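Local coordinates for protein putative glycyl-glycine endopeptidase lytM (Ruminococcus gnavus, PDB 3NYY) that probably acts as a metalloendopeptidase of the M23 family, whose members include peptidoglycan-cleaving enzymes such as lysostaphin, at residues A[29-34]-A[39-44]; A[85-90]-A[221-226]; A[94-99]-A[128-133]. All blocks are in the same frame, centred on the assembly; numbering follows the deposited sequence. Where two conformers were deposited one is given.

Overall arrangement
The contacts run from N-terminal helices into the beta core of the M23 region. Contact 1 packs helix 25-31 and the turn 31-34 against helix 37-48, and contact 2, centred about 16 Å away, sets helix 77-88 on strand 216-225. The two touch: Leu31 and Val41 lie against Trp88, and Arg39 against Arg85, which binds a sulfate probably from the crystallisation liquor. Contact 3 lies about 21 Å from contact 2, centre to centre, inside the chain loop contact 2 closes; contacts 1 and 3 stay about 9 Å apart at their nearest atoms. Its strand 128-132 neighbours 216-225 and carries Asp129, at a zinc-ligand position of M23 peptidases, tying contact 3 most directly to the probable active site.

Contact 1: A[29-34]-A[39-44]; sequences VYLKQA and RDVGLY
The carboxylate of Asp40 is held from two directions: Arg39 takes OD1, and Tyr30, across the contact, takes OD2. Arg39 approaches side-on and sends both NE (2.9 Å) and NH2 (2.8 Å) to the single atom OD1 of Asp40, with that oxygen almost in the guanidinium plane. Tyr30 OH donates to Asp40 OD2 at 2.6 Å and comes from above the carboxylate, 50° out of its plane, while OD2 itself sits at the edge of the tyrosine ring. CG of Tyr30 is anti to the backbone N (chi1 171°), an orientation that carries the hydroxyl across to the next helix. Ala34, at the end of the type I turn that begins at Leu31, brings CB to 3.7 Å from the same OD2 of Asp40. Beside this polar group Leu31 CD1 meets Val41 CG2 at 4.0 Å, the two side chains crossing at about a right angle, and Trp88 of helix 77-88 packs on both. Phe64 of helix 61-71 flanks Tyr30 and Asp40. With one oxygen in a salt bridge and the other accepting a hydrogen bond from the phenol hydroxyl, the buried carboxylate probably stays ionised and fixed in rotation, joining Tyr30 of helix 25-31 to helix 37-48.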
ATOM      1  N   VAL A  29      -6.963  12.844  13.958  1.00 20.42           N
ATOM      2  CA  VAL A  29      -7.051  12.751  15.403  1.00 22.61           C
ATOM      3  C   VAL A  29      -8.382  13.325  15.866  1.00 22.47           C
ATOM      4  O   VAL A  29      -9.070  12.719  16.686  1.00 24.00           O
ATOM      5  CB  VAL A  29      -5.888  13.503  16.090  1.00 23.26           C
ATOM      6  CG1 VAL A  29      -6.104  13.592  17.617  1.00 26.30           C
ATOM      7  CG2 VAL A  29      -4.509  12.861  15.745  1.00 24.85           C
ATOM      8  N   TYR A  30      -8.776  14.465  15.283  1.00 21.01           N
ATOM      9  CA  TYR A  30     -10.015  15.112  15.713  1.00 20.02           C
ATOM     10  C   TYR A  30     -11.212  14.241  15.403  1.00 19.94           C
ATOM     11  O   TYR A  30     -12.126  14.110  16.218  1.00 19.54           O
ATOM     12  CB  TYR A  30     -10.145  16.519  15.093  1.00 17.57           C
ATOM     13  CG  TYR A  30     -11.524  17.084  15.379  1.00 20.89           C
ATOM     14  CD1 TYR A  30     -11.803  17.767  16.552  1.00 28.08           C
ATOM     15  CD2 TYR A  30     -12.555  16.840  14.489  1.00 23.77           C
ATOM     16  CE1 TYR A  30     -13.107  18.225  16.794  1.00 28.65           C
ATOM     17  CE2 TYR A  30     -13.808  17.232  14.729  1.00 24.67           C
ATOM     18  CZ  TYR A  30     -14.090  17.939  15.856  1.00 21.10           C
ATOM     19  OH  TYR A  30     -15.409  18.317  16.020  1.00 33.16           O
ATOM     20  N   LEU A  31     -11.227  13.648  14.214  1.00 17.81           N
ATOM     21  CA  LEU A  31     -12.406  12.903  13.742  1.00 19.10           C
ATOM     22  C   LEU A  31     -12.744  11.693  14.602  1.00 22.49           C
ATOM     23  O   LEU A  31     -13.911  11.372  14.770  1.00 23.07           O
ATOM     24  CB  LEU A  31     -12.245  12.537  12.260  1.00 17.72           C
ATOM     25  CG  LEU A  31     -12.443  13.721  11.319  1.00 21.56           C
ATOM     26  CD1 LEU A  31     -11.993  13.324   9.874  1.00 18.00           C
ATOM     27  CD2 LEU A  31     -13.901  14.245  11.309  1.00 17.92           C
ATOM     28  N   LYS A  32     -11.738  11.086  15.204  1.00 25.55           N
ATOM     29  CA  LYS A  32     -11.989   9.920  16.073  1.00 29.77           C
ATOM     30  C   LYS A  32     -12.868  10.250  17.288  1.00 29.29           C
ATOM     31  O   LYS A  32     -13.477   9.336  17.860  1.00 34.31           O
ATOM     32  CB  LYS A  32     -10.699   9.336  16.611  1.00 32.15           C
ATOM     33  CG  LYS A  32      -9.686   8.881  15.568  1.00 41.15           C
ATOM     34  CD  LYS A  32      -9.923   7.491  15.018  1.00 40.23           C
ATOM     35  CE  LYS A  32      -8.560   6.815  14.682  1.00 47.31           C
ATOM     36  NZ  LYS A  32      -7.726   7.567  13.665  1.00 44.25           N
ATOM     37  N   GLN A  33     -12.896  11.525  17.689  1.00 26.18           N
ATOM     38  CA  GLN A  33     -13.691  11.949  18.845  0.50 26.47           C
ATOM     39  C   GLN A  33     -14.933  12.747  18.468  1.00 24.86           C
ATOM     40  O   GLN A  33     -15.654  13.231  19.337  1.00 25.30           O
ATOM     41  CB  GLN A  33     -12.800  12.749  19.800  0.50 28.52           C
ATOM     42  CG  GLN A  33     -11.563  11.972  20.235  0.50 30.98           C
ATOM     43  CD  GLN A  33     -11.903  10.594  20.757  0.50 37.43           C
ATOM     44  OE1 GLN A  33     -12.729  10.445  21.656  0.50 42.26           O
ATOM     45  NE2 GLN A  33     -11.265   9.574  20.194  0.50 41.91           N
ATOM     46  N   ALA A  34     -15.209  12.887  17.163  1.00 22.06           N
ATOM     47  CA  ALA A  34     -16.279  13.754  16.717  1.00 19.64           C
ATOM     48  C   ALA A  34     -17.591  12.997  16.722  1.00 20.11           C
ATOM     49  O   ALA A  34     -17.641  11.900  16.236  1.00 22.49           O
ATOM     50  CB  ALA A  34     -15.987  14.268  15.299  1.00 19.74           C
ATOM     51  N   ARG A  39     -20.229  15.698   9.081  1.00 12.16           N
ATOM     52  CA  ARG A  39     -20.436  17.137   9.173  1.00 12.86           C
ATOM     53  C   ARG A  39     -19.121  17.872   9.335  1.00 14.25           C
ATOM     54  O   ARG A  39     -18.899  18.878   8.657  1.00 14.68           O
ATOM     55  CB  ARG A  39     -21.337  17.499  10.351  1.00 13.72           C
ATOM     56  CG  ARG A  39     -21.769  18.939  10.346  1.00 12.77           C
ATOM     57  CD  ARG A  39     -22.324  19.359  11.708  1.00 13.61           C
ATOM     58  NE  ARG A  39     -21.220  19.515  12.670  1.00 14.78           N
ATOM     59  CZ  ARG A  39     -21.312  20.138  13.860  1.00 18.87           C
ATOM     60  NH1 ARG A  39     -22.462  20.653  14.252  1.00 17.14           N
ATOM     61  NH2 ARG A  39     -20.230  20.271  14.619  1.00 18.76           N
ATOM     62  N   ASP A  40     -18.301  17.428  10.286  1.00 13.14           N
ATOM     63  CA  ASP A  40     -17.084  18.151  10.644  1.00 13.54           C
ATOM     64  C   ASP A  40     -16.027  18.101   9.549  1.00 14.91           C
ATOM     65  O   ASP A  40     -15.416  19.124   9.244  1.00 14.45           O
ATOM     66  CB  ASP A  40     -16.551  17.681  11.988  1.00 12.43           C
ATOM     67  CG  ASP A  40     -17.471  18.056  13.143  1.00 16.79           C
ATOM     68  OD1 ASP A  40     -18.442  18.829  12.943  1.00 16.78           O
ATOM     69  OD2 ASP A  40     -17.205  17.560  14.265  1.00 19.43           O
ATOM     70  N   VAL A  41     -15.885  16.961   8.881  1.00 14.30           N
ATOM     71  CA  VAL A  41     -14.953  16.893   7.742  1.00 12.74           C
ATOM     72  C   VAL A  41     -15.459  17.768   6.577  1.00 12.98           C
ATOM     73  O   VAL A  41     -14.691  18.468   5.901  1.00 14.21           O
ATOM     74  CB  VAL A  41     -14.625  15.434   7.296  1.00 12.32           C
ATOM     75  CG1 VAL A  41     -15.778  14.796   6.440  1.00 14.41           C
ATOM     76  CG2 VAL A  41     -13.252  15.413   6.641  1.00 16.25           C
ATOM     77  N   GLY A  42     -16.764  17.792   6.379  1.00 13.84           N
ATOM     78  CA  GLY A  42     -17.380  18.648   5.381  1.00 14.07           C
ATOM     79  C   GLY A  42     -17.113  20.121   5.653  1.00 12.79           C
ATOM     80  O   GLY A  42     -16.797  20.868   4.738  1.00 14.02           O
ATOM     81  N   LEU A  43     -17.234  20.503   6.923  1.00 13.43           N
ATOM     82  CA  LEU A  43     -16.941  21.888   7.337  1.00 13.72           C
ATOM     83  C   LEU A  43     -15.471  22.244   7.180  1.00 14.03           C
ATOM     84  O   LEU A  43     -15.127  23.346   6.771  1.00 16.07           O
ATOM     85  CB  LEU A  43     -17.424  22.121   8.767  1.00 12.19           C
ATOM     86  CG  LEU A  43     -18.955  22.130   8.892  1.00 13.09           C
ATOM     87  CD1 LEU A  43     -19.378  22.000  10.381  1.00 12.76           C
ATOM     88  CD2 LEU A  43     -19.590  23.350   8.251  1.00 16.49           C
ATOM     89  N   TYR A  44     -14.612  21.312   7.521  1.00 13.92           N
ATOM     90  CA  TYR A  44     -13.190  21.444   7.353  1.00 15.63           C
ATOM     91  C   TYR A  44     -12.828  21.687   5.905  1.00 14.08           C
ATOM     92  O   TYR A  44     -12.037  22.613   5.616  1.00 15.64           O
ATOM     93  CB  TYR A  44     -12.521  20.193   7.896  1.00 15.55           C
ATOM     94  CG  TYR A  44     -11.066  20.098   7.622  1.00 16.45           C
ATOM     95  CD1 TYR A  44     -10.157  20.853   8.360  1.00 22.32           C
ATOM     96  CD2 TYR A  44     -10.572  19.234   6.653  1.00 17.50           C
ATOM     97  CE1 TYR A  44      -8.792  20.758   8.135  1.00 21.97           C
ATOM     98  CE2 TYR A  44      -9.189  19.138   6.421  1.00 17.92           C
ATOM     99  CZ  TYR A  44      -8.314  19.910   7.172  1.00 20.83           C
ATOM    100  OH  TYR A  44      -6.976  19.833   6.936  1.00 24.87           O
TER

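Contact 2: A[85-90]-A[221-226]; sequences RAIWND and IYLKEG. With SO4 (sulfate ion), chain F.
Leu223 divides its two methyls between consecutive helix residues, and no hydrogen bond supports this meeting of helix and strand. Its CD2 lies 3.7 Å from CB of Ala86, whereas CD1 is 4.0 Å from CD1 of Ile87 and equally near CG1. With CG anti to its own carbonyl carbon (chi1 -66°), Leu223 reaches out from the strand and crosses the Ile87 side chain at about a right angle. Two residues back along the strand, on the same side of the sheet, Ile221 offers CG2 to CG1 of Ile87 at a looser 4.5 Å. All four residues are buried, and the joint is wholly aliphatic.

Arg85 turns elsewhere, its chain extended from CG to NE, and meets a sulfate, probably from the crystallisation liquor, edge-on with the sulfur in the guanidinium plane. Sulfate O1 is shared by NH1 (3.0 Å) and NH2 (2.9 Å) of Arg85, and NH1 also gives a longer bond to O2 at 3.2 Å. Asp36 forms a salt bridge with the same NH2, and Trp77 NE1 binds the sulfate too. A leucine in place of Arg85 would probably leave the Asp36 carboxylate without this charged mate and weaken the hold on the sulfate, which would lose three of its hydrogen bonds.

Helix 77-88 thus rests on strand 216-225 near its hydrogen-bonded neighbour 228-232, whose Val232 also touches Ile87; Trp88 packs on Val41 and Trp45 of helix 37-48 and on helix 235-240, which reaches Ile221 through Val237.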
ATOM      1  N   ARG A  85     -21.721  12.764   5.146  1.00 10.90           N
ATOM      2  CA  ARG A  85     -22.215  11.804   6.134  1.00 10.84           C
ATOM      3  C   ARG A  85     -22.410  10.392   5.556  1.00 11.54           C
ATOM      4  O   ARG A  85     -22.208   9.388   6.244  1.00 10.49           O
ATOM      5  CB  ARG A  85     -23.512  12.309   6.759  1.00 11.42           C
ATOM      6  CG  ARG A  85     -23.327  13.520   7.694  1.00 11.62           C
ATOM      7  CD  ARG A  85     -24.672  13.884   8.230  1.00 14.99           C
ATOM      8  NE  ARG A  85     -24.556  14.972   9.188  1.00 14.58           N
ATOM      9  CZ  ARG A  85     -25.264  16.095   9.190  1.00 15.05           C
ATOM     10  NH1 ARG A  85     -26.202  16.340   8.286  1.00 16.33           N
ATOM     11  NH2 ARG A  85     -25.036  17.002  10.146  1.00 15.78           N
ATOM     12  N   ALA A  86     -22.741  10.300   4.264  1.00 11.28           N
ATOM     13  CA  ALA A  86     -22.923   8.985   3.631  1.00 11.68           C
ATOM     14  C   ALA A  86     -21.591   8.205   3.674  1.00 11.55           C
ATOM     15  O   ALA A  86     -21.608   6.988   3.834  1.00 12.88           O
ATOM     16  CB  ALA A  86     -23.398   9.139   2.188  1.00 10.05           C
ATOM     17  N   ILE A  87     -20.445   8.875   3.512  1.00  9.79           N
ATOM     18  CA  ILE A  87     -19.137   8.233   3.574  1.00  9.49           C
ATOM     19  C   ILE A  87     -18.732   7.901   5.015  1.00 12.17           C
ATOM     20  O   ILE A  87     -18.216   6.822   5.284  1.00 12.67           O
ATOM     21  CB  ILE A  87     -18.056   9.090   2.917  1.00  9.74           C
ATOM     22  CG1 ILE A  87     -18.371   9.269   1.441  1.00 13.52           C
ATOM     23  CG2 ILE A  87     -16.595   8.520   3.043  1.00 11.74           C
ATOM     24  CD1 ILE A  87     -17.547  10.389   0.825  1.00 13.23           C
ATOM     25  N   TRP A  88     -18.947   8.861   5.914  1.00  9.82           N
ATOM     26  CA  TRP A  88     -18.309   8.857   7.246  1.00 11.12           C
ATOM     27  C   TRP A  88     -19.211   8.343   8.354  1.00 11.45           C
ATOM     28  O   TRP A  88     -18.713   7.663   9.244  1.00 15.02           O
ATOM     29  CB  TRP A  88     -17.781  10.255   7.633  1.00  9.61           C
ATOM     30  CG  TRP A  88     -16.605  10.636   6.824  1.00  9.53           C
ATOM     31  CD1 TRP A  88     -16.635  11.122   5.561  1.00 12.34           C
ATOM     32  CD2 TRP A  88     -15.228  10.500   7.192  1.00 11.35           C
ATOM     33  NE1 TRP A  88     -15.320  11.308   5.103  1.00 10.31           N
ATOM     34  CE2 TRP A  88     -14.456  10.940   6.094  1.00 10.56           C
ATOM     35  CE3 TRP A  88     -14.570  10.045   8.328  1.00 10.86           C
ATOM     36  CZ2 TRP A  88     -13.072  10.933   6.109  1.00 11.56           C
ATOM     37  CZ3 TRP A  88     -13.158  10.103   8.362  1.00 11.28           C
ATOM     38  CH2 TRP A  88     -12.431  10.516   7.255  1.00 11.84           C
ATOM     39  N   ASN A  89     -20.508   8.644   8.330  1.00 11.05           N
ATOM     40  CA  ASN A  89     -21.324   8.488   9.536  1.00 12.71           C
ATOM     41  C   ASN A  89     -21.870   7.095   9.832  1.00 11.61           C
ATOM     42  O   ASN A  89     -22.293   6.826  10.981  1.00 13.58           O
ATOM     43  CB  ASN A  89     -22.458   9.513   9.557  1.00 11.38           C
ATOM     44  CG  ASN A  89     -21.982  10.901   9.925  1.00 14.14           C
ATOM     45  OD1 ASN A  89     -20.854  11.285   9.615  1.00 15.22           O
ATOM     46  ND2 ASN A  89     -22.834  11.648  10.620  1.00 14.24           N
ATOM     47  N   ASP A  90     -21.907   6.230   8.815  1.00 11.35           N
ATOM     48  CA  ASP A  90     -22.431   4.876   8.968  1.00 11.81           C
ATOM     49  C   ASP A  90     -21.366   3.846   9.338  1.00 11.18           C
ATOM     50  O   ASP A  90     -21.729   2.700   9.665  1.00 13.22           O
ATOM     51  CB  ASP A  90     -23.187   4.373   7.720  1.00 11.96           C
ATOM     52  CG  ASP A  90     -24.422   5.195   7.380  1.00 13.44           C
ATOM     53  OD1 ASP A  90     -24.949   5.954   8.245  1.00 16.65           O
ATOM     54  OD2 ASP A  90     -24.872   5.076   6.215  1.00 15.55           O
ATOM     55  N   ILE A 221     -16.061   2.615  -2.124  1.00 10.28           N
ATOM     56  CA  ILE A 221     -17.257   3.355  -1.631  1.00  9.31           C
ATOM     57  C   ILE A 221     -17.738   4.179  -2.799  1.00  9.29           C
ATOM     58  O   ILE A 221     -16.955   4.965  -3.379  1.00 11.80           O
ATOM     59  CB  ILE A 221     -16.919   4.258  -0.443  1.00  9.44           C
ATOM     60  CG1 ILE A 221     -16.359   3.435   0.698  1.00  8.36           C
ATOM     61  CG2 ILE A 221     -18.208   5.023   0.047  1.00  8.41           C
ATOM     62  CD1 ILE A 221     -15.831   4.203   1.927  1.00  9.85           C
ATOM     63  N   TYR A 222     -19.035   4.074  -3.060  1.00 10.48           N
ATOM     64  CA  TYR A 222     -19.638   4.761  -4.197  1.00 11.80           C
ATOM     65  C   TYR A 222     -20.842   5.589  -3.771  1.00 12.41           C
ATOM     66  O   TYR A 222     -21.714   5.122  -3.006  1.00 11.99           O
ATOM     67  CB  TYR A 222     -20.115   3.770  -5.283  1.00 11.24           C
ATOM     68  CG  TYR A 222     -19.005   3.001  -5.949  1.00 10.38           C
ATOM     69  CD1 TYR A 222     -18.389   1.940  -5.295  1.00  9.81           C
ATOM     70  CD2 TYR A 222     -18.542   3.350  -7.213  1.00 10.80           C
ATOM     71  CE1 TYR A 222     -17.373   1.220  -5.902  1.00 10.21           C
ATOM     72  CE2 TYR A 222     -17.512   2.631  -7.828  1.00 11.71           C
ATOM     73  CZ  TYR A 222     -16.945   1.570  -7.165  1.00 12.74           C
ATOM     74  OH  TYR A 222     -15.893   0.871  -7.789  1.00 13.04           O
ATOM     75  N   LEU A 223     -20.910   6.802  -4.315  1.00 11.98           N
ATOM     76  CA  LEU A 223     -22.075   7.673  -4.158  1.00 11.25           C
ATOM     77  C   LEU A 223     -22.662   7.955  -5.513  1.00 13.88           C
ATOM     78  O   LEU A 223     -21.950   8.127  -6.477  1.00 13.39           O
ATOM     79  CB  LEU A 223     -21.643   8.997  -3.537  1.00 10.95           C
ATOM     80  CG  LEU A 223     -21.122   8.945  -2.082  1.00 14.35           C
ATOM     81  CD1 LEU A 223     -20.707  10.388  -1.636  1.00 15.67           C
ATOM     82  CD2 LEU A 223     -22.115   8.329  -1.193  1.00 21.30           C
ATOM     83  N   LYS A 224     -23.979   8.014  -5.560  1.00 11.92           N
ATOM     84  CA  LYS A 224     -24.691   8.234  -6.808  1.00 15.53           C
ATOM     85  C   LYS A 224     -24.829   9.723  -7.087  1.00 17.08           C
ATOM     86  O   LYS A 224     -25.189  10.495  -6.202  1.00 19.69           O
ATOM     87  CB  LYS A 224     -26.031   7.513  -6.771  1.00 20.84           C
ATOM     88  CG  LYS A 224     -26.533   7.171  -8.190  1.00 28.91           C
ATOM     89  CD  LYS A 224     -27.660   6.143  -8.200  1.00 31.11           C
ATOM     90  CE  LYS A 224     -28.119   5.875  -9.643  1.00 34.75           C
ATOM     91  NZ  LYS A 224     -29.281   4.917  -9.646  1.00 30.64           N
ATOM     92  N   GLU A 225     -24.472  10.142  -8.304  1.00 13.60           N
ATOM     93  CA  GLU A 225     -24.637  11.519  -8.753  1.00 13.29           C
ATOM     94  C   GLU A 225     -25.295  11.460 -10.123  1.00 13.77           C
ATOM     95  O   GLU A 225     -24.754  10.877 -11.083  1.00 13.01           O
ATOM     96  CB  GLU A 225     -23.301  12.235  -8.823  1.00 13.01           C
ATOM     97  CG  GLU A 225     -23.439  13.696  -9.190  1.00 16.10           C
ATOM     98  CD  GLU A 225     -22.108  14.470  -9.144  1.00 20.68           C
ATOM     99  OE1 GLU A 225     -21.739  14.946  -8.061  1.00 21.86           O
ATOM    100  OE2 GLU A 225     -21.453  14.608 -10.188  1.00 21.93           O
ATOM    101  N   GLY A 226     -26.511  11.981 -10.211  1.00 13.32           N
ATOM    102  CA  GLY A 226     -27.326  11.716 -11.377  1.00 14.99           C
ATOM    103  C   GLY A 226     -27.532  10.202 -11.483  1.00 14.13           C
ATOM    104  O   GLY A 226     -27.795   9.497 -10.487  1.00 15.87           O
TER
HETATM  105  S   SO4 F 284     -27.725  19.530   9.042  1.00 39.62           S
HETATM  106  O1  SO4 F 284     -26.294  19.256   8.875  1.00 48.63           O
HETATM  107  O2  SO4 F 284     -28.495  18.509   8.341  1.00 45.34           O
HETATM  108  O3  SO4 F 284     -28.032  19.531  10.459  1.00 46.61           O
HETATM  109  O4  SO4 F 284     -27.934  20.842   8.422  1.00 44.37           O

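Contact 3: A[94-99]-A[128-133]; sequences FPIPQS and TDIMAE
CG1 of Ile130 stands anti to its carbonyl carbon (chi1 -62°) and CD1 continues the extended line (chi2 168°), thrusting that methyl from the strand toward Pro95 and Phe94. CD1 of Ile130 comes to 3.7 Å from Pro95 CG, the tightest approach between the two segments. The same CD1 is 4.2 Å from CZ of Phe94, which it meets at a slant. The other branch serves a third partner: Ile130 CG2 lies 4.2 Å from Ile96 CG1, and the two isoleucines slide past each other in opposite directions. One strand residue is therefore met by three consecutive residues, Phe94 to Ile96. These three also pack on one another, since Pro95 CD lies 3.4 Å above one face of the Phe94 ring, offset toward its rim, and the carbonyl oxygen of Ile96 sits at the ring's edge. No polar bond joins the segments; every touching residue is buried and hydrophobic.

Asp129, beside Ile130, hydrogen-bonds His218; the two fall in the HxxxD and HxH motifs of M23 peptidases, consistent with a role as zinc ligands as in relatives. Around this packing, Leu217 of strand 216-225 touches Pro95 and Ile96, Leu238 of helix 235-240 lies against Phe94 and Pro95, and Val142 of strand 141-143 meets Ile96. The segment 94-99 thus runs between the large sheet, helix 235-240 and strand 141-143.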
ATOM      1  N   PHE A  94     -13.986  -1.245  11.089  1.00 11.11           N
ATOM      2  CA  PHE A  94     -13.038  -1.598  10.038  1.00 11.10           C
ATOM      3  C   PHE A  94     -13.533  -2.941   9.435  1.00 13.39           C
ATOM      4  O   PHE A  94     -14.168  -3.735  10.125  1.00 12.03           O
ATOM      5  CB  PHE A  94     -11.680  -1.784  10.716  1.00 13.08           C
ATOM      6  CG  PHE A  94     -10.517  -1.833   9.757  1.00 11.97           C
ATOM      7  CD1 PHE A  94     -10.042  -0.675   9.164  1.00 13.49           C
ATOM      8  CD2 PHE A  94      -9.869  -3.035   9.501  1.00 12.93           C
ATOM      9  CE1 PHE A  94      -8.999  -0.715   8.292  1.00 14.01           C
ATOM     10  CE2 PHE A  94      -8.790  -3.096   8.610  1.00 13.97           C
ATOM     11  CZ  PHE A  94      -8.379  -1.944   7.993  1.00 13.07           C
ATOM     12  N   PRO A  95     -13.268  -3.217   8.141  1.00 10.54           N
ATOM     13  CA  PRO A  95     -13.813  -4.422   7.521  1.00 11.02           C
ATOM     14  C   PRO A  95     -13.138  -5.754   7.882  1.00 13.61           C
ATOM     15  O   PRO A  95     -13.692  -6.807   7.568  1.00 13.43           O
ATOM     16  CB  PRO A  95     -13.641  -4.126   6.035  1.00 10.82           C
ATOM     17  CG  PRO A  95     -12.455  -3.227   5.981  1.00 10.30           C
ATOM     18  CD  PRO A  95     -12.656  -2.330   7.154  1.00 10.19           C
ATOM     19  N   ILE A  96     -11.974  -5.698   8.520  1.00 12.39           N
ATOM     20  CA  ILE A  96     -11.252  -6.921   8.891  1.00 11.10           C
ATOM     21  C   ILE A  96     -11.241  -7.037  10.415  1.00 12.25           C
ATOM     22  O   ILE A  96     -10.759  -6.128  11.101  1.00 14.09           O
ATOM     23  CB  ILE A  96      -9.828  -6.959   8.394  1.00 11.65           C
ATOM     24  CG1 ILE A  96      -9.728  -6.589   6.912  1.00 12.35           C
ATOM     25  CG2 ILE A  96      -9.238  -8.402   8.608  1.00 13.55           C
ATOM     26  CD1 ILE A  96     -10.639  -7.373   5.958  1.00 14.86           C
ATOM     27  N   PRO A  97     -11.789  -8.140  10.949  1.00 13.58           N
ATOM     28  CA  PRO A  97     -11.769  -8.327  12.391  1.00 14.86           C
ATOM     29  C   PRO A  97     -10.386  -8.520  12.951  1.00 16.87           C
ATOM     30  O   PRO A  97      -9.452  -8.869  12.202  1.00 15.61           O
ATOM     31  CB  PRO A  97     -12.592  -9.621  12.602  1.00 15.55           C
ATOM     32  CG  PRO A  97     -13.411  -9.777  11.427  1.00 19.37           C
ATOM     33  CD  PRO A  97     -12.567  -9.201  10.285  1.00 16.63           C
ATOM     34  N   GLN A  98     -10.246  -8.289  14.258  1.00 16.80           N
ATOM     35  CA  GLN A  98      -9.017  -8.677  14.965  1.00 19.50           C
ATOM     36  C   GLN A  98      -9.237 -10.091  15.516  1.00 19.75           C
ATOM     37  O   GLN A  98     -10.369 -10.501  15.833  1.00 19.57           O
ATOM     38  CB  GLN A  98      -8.640  -7.685  16.066  1.00 20.79           C
ATOM     39  CG  GLN A  98      -9.714  -7.387  17.080  1.00 25.60           C
ATOM     40  CD  GLN A  98      -9.197  -6.480  18.220  1.00 34.72           C
ATOM     41  OE1 GLN A  98      -8.290  -6.870  18.957  1.00 35.87           O
ATOM     42  NE2 GLN A  98      -9.791  -5.287  18.369  1.00 32.05           N
ATOM     43  N   SER A  99      -8.152 -10.845  15.636  1.00 21.42           N
ATOM     44  CA  SER A  99      -8.206 -12.219  16.110  0.50 22.44           C
ATOM     45  C   SER A  99      -8.300 -12.313  17.643  1.00 24.72           C
ATOM     46  O   SER A  99      -7.510 -11.701  18.349  1.00 27.21           O
ATOM     47  CB  SER A  99      -6.982 -12.999  15.619  0.50 23.31           C
ATOM     48  OG  SER A  99      -6.981 -14.320  16.130  0.50 29.54           O
ATOM     49  N   THR A 128      -9.487   1.135  -2.037  1.00 10.52           N
ATOM     50  CA  THR A 128      -8.360   0.827  -1.143  1.00 12.75           C
ATOM     51  C   THR A 128      -8.213  -0.690  -1.106  1.00 13.19           C
ATOM     52  O   THR A 128      -9.162  -1.421  -0.922  1.00 11.64           O
ATOM     53  CB  THR A 128      -8.573   1.366   0.244  1.00 11.53           C
ATOM     54  OG1 THR A 128      -8.792   2.794   0.171  1.00 11.10           O
ATOM     55  CG2 THR A 128      -7.356   1.066   1.171  1.00 13.90           C
ATOM     56  N   ASP A 129      -6.989  -1.148  -1.322  1.00 10.96           N
ATOM     57  CA  ASP A 129      -6.626  -2.570  -1.268  1.00 11.20           C
ATOM     58  C   ASP A 129      -6.025  -2.927   0.069  1.00 13.27           C
ATOM     59  O   ASP A 129      -4.969  -2.431   0.444  1.00 14.05           O
ATOM     60  CB  ASP A 129      -5.701  -2.905  -2.424  1.00 13.44           C
ATOM     61  CG  ASP A 129      -6.390  -2.727  -3.767  1.00 17.61           C
ATOM     62  OD1 ASP A 129      -7.571  -3.077  -3.851  1.00 15.69           O
ATOM     63  OD2 ASP A 129      -5.797  -2.150  -4.692  1.00 22.09           O
ATOM     64  N   ILE A 130      -6.736  -3.749   0.824  1.00 11.14           N
ATOM     65  CA  ILE A 130      -6.318  -4.142   2.146  1.00  9.90           C
ATOM     66  C   ILE A 130      -5.642  -5.531   2.022  1.00 11.58           C
ATOM     67  O   ILE A 130      -6.304  -6.574   1.779  1.00 12.75           O
ATOM     68  CB  ILE A 130      -7.461  -4.137   3.093  1.00 11.11           C
ATOM     69  CG1 ILE A 130      -8.046  -2.727   3.229  1.00 12.60           C
ATOM     70  CG2 ILE A 130      -6.992  -4.639   4.460  1.00 13.73           C
ATOM     71  CD1 ILE A 130      -9.392  -2.708   3.941  1.00 14.30           C
HETATM   72  N   MSE A 131      -4.321  -5.527   2.191  1.00 13.56           N
HETATM   73  CA  MSE A 131      -3.481  -6.675   1.895  1.00 13.81           C
HETATM   74  C   MSE A 131      -3.325  -7.608   3.051  1.00 13.73           C
HETATM   75  O   MSE A 131      -3.075  -7.186   4.184  1.00 15.16           O
HETATM   76  CB  MSE A 131      -2.095  -6.249   1.382  1.00 15.05           C
HETATM   77  CG  MSE A 131      -2.107  -5.155   0.286  1.00 16.93           C
HETATM   78 SE   MSE A 131      -2.893  -5.653  -1.371  0.75 14.31          SE
HETATM   79  CE  MSE A 131      -2.274  -4.194  -2.524  1.00 26.97           C
ATOM     80  N   ALA A 132      -3.514  -8.906   2.775  1.00 14.22           N
ATOM     81  CA  ALA A 132      -3.256  -9.943   3.787  1.00 14.66           C
ATOM     82  C   ALA A 132      -1.725 -10.090   4.090  1.00 18.48           C
ATOM     83  O   ALA A 132      -0.926 -10.241   3.164  1.00 22.85           O
ATOM     84  CB  ALA A 132      -3.769 -11.301   3.293  1.00 13.15           C
ATOM     85  N   GLU A 133      -1.377 -10.111   5.384  1.00 18.12           N
ATOM     86  CA  GLU A 133      -0.054 -10.503   5.880  1.00 22.92           C
ATOM     87  C   GLU A 133       0.165 -12.005   5.606  1.00 23.39           C
ATOM     88  O   GLU A 133       1.156 -12.397   5.002  1.00 25.76           O
ATOM     89  CB  GLU A 133       0.032 -10.258   7.397  1.00 24.28           C
ATOM     90  CG  GLU A 133       1.402 -10.646   8.046  1.00 33.12           C
ATOM     91  CD  GLU A 133       2.486  -9.587   7.875  1.00 39.75           C
ATOM     92  OE1 GLU A 133       2.207  -8.450   7.419  1.00 35.16           O
ATOM     93  OE2 GLU A 133       3.644  -9.905   8.209  1.00 38.51           O
TER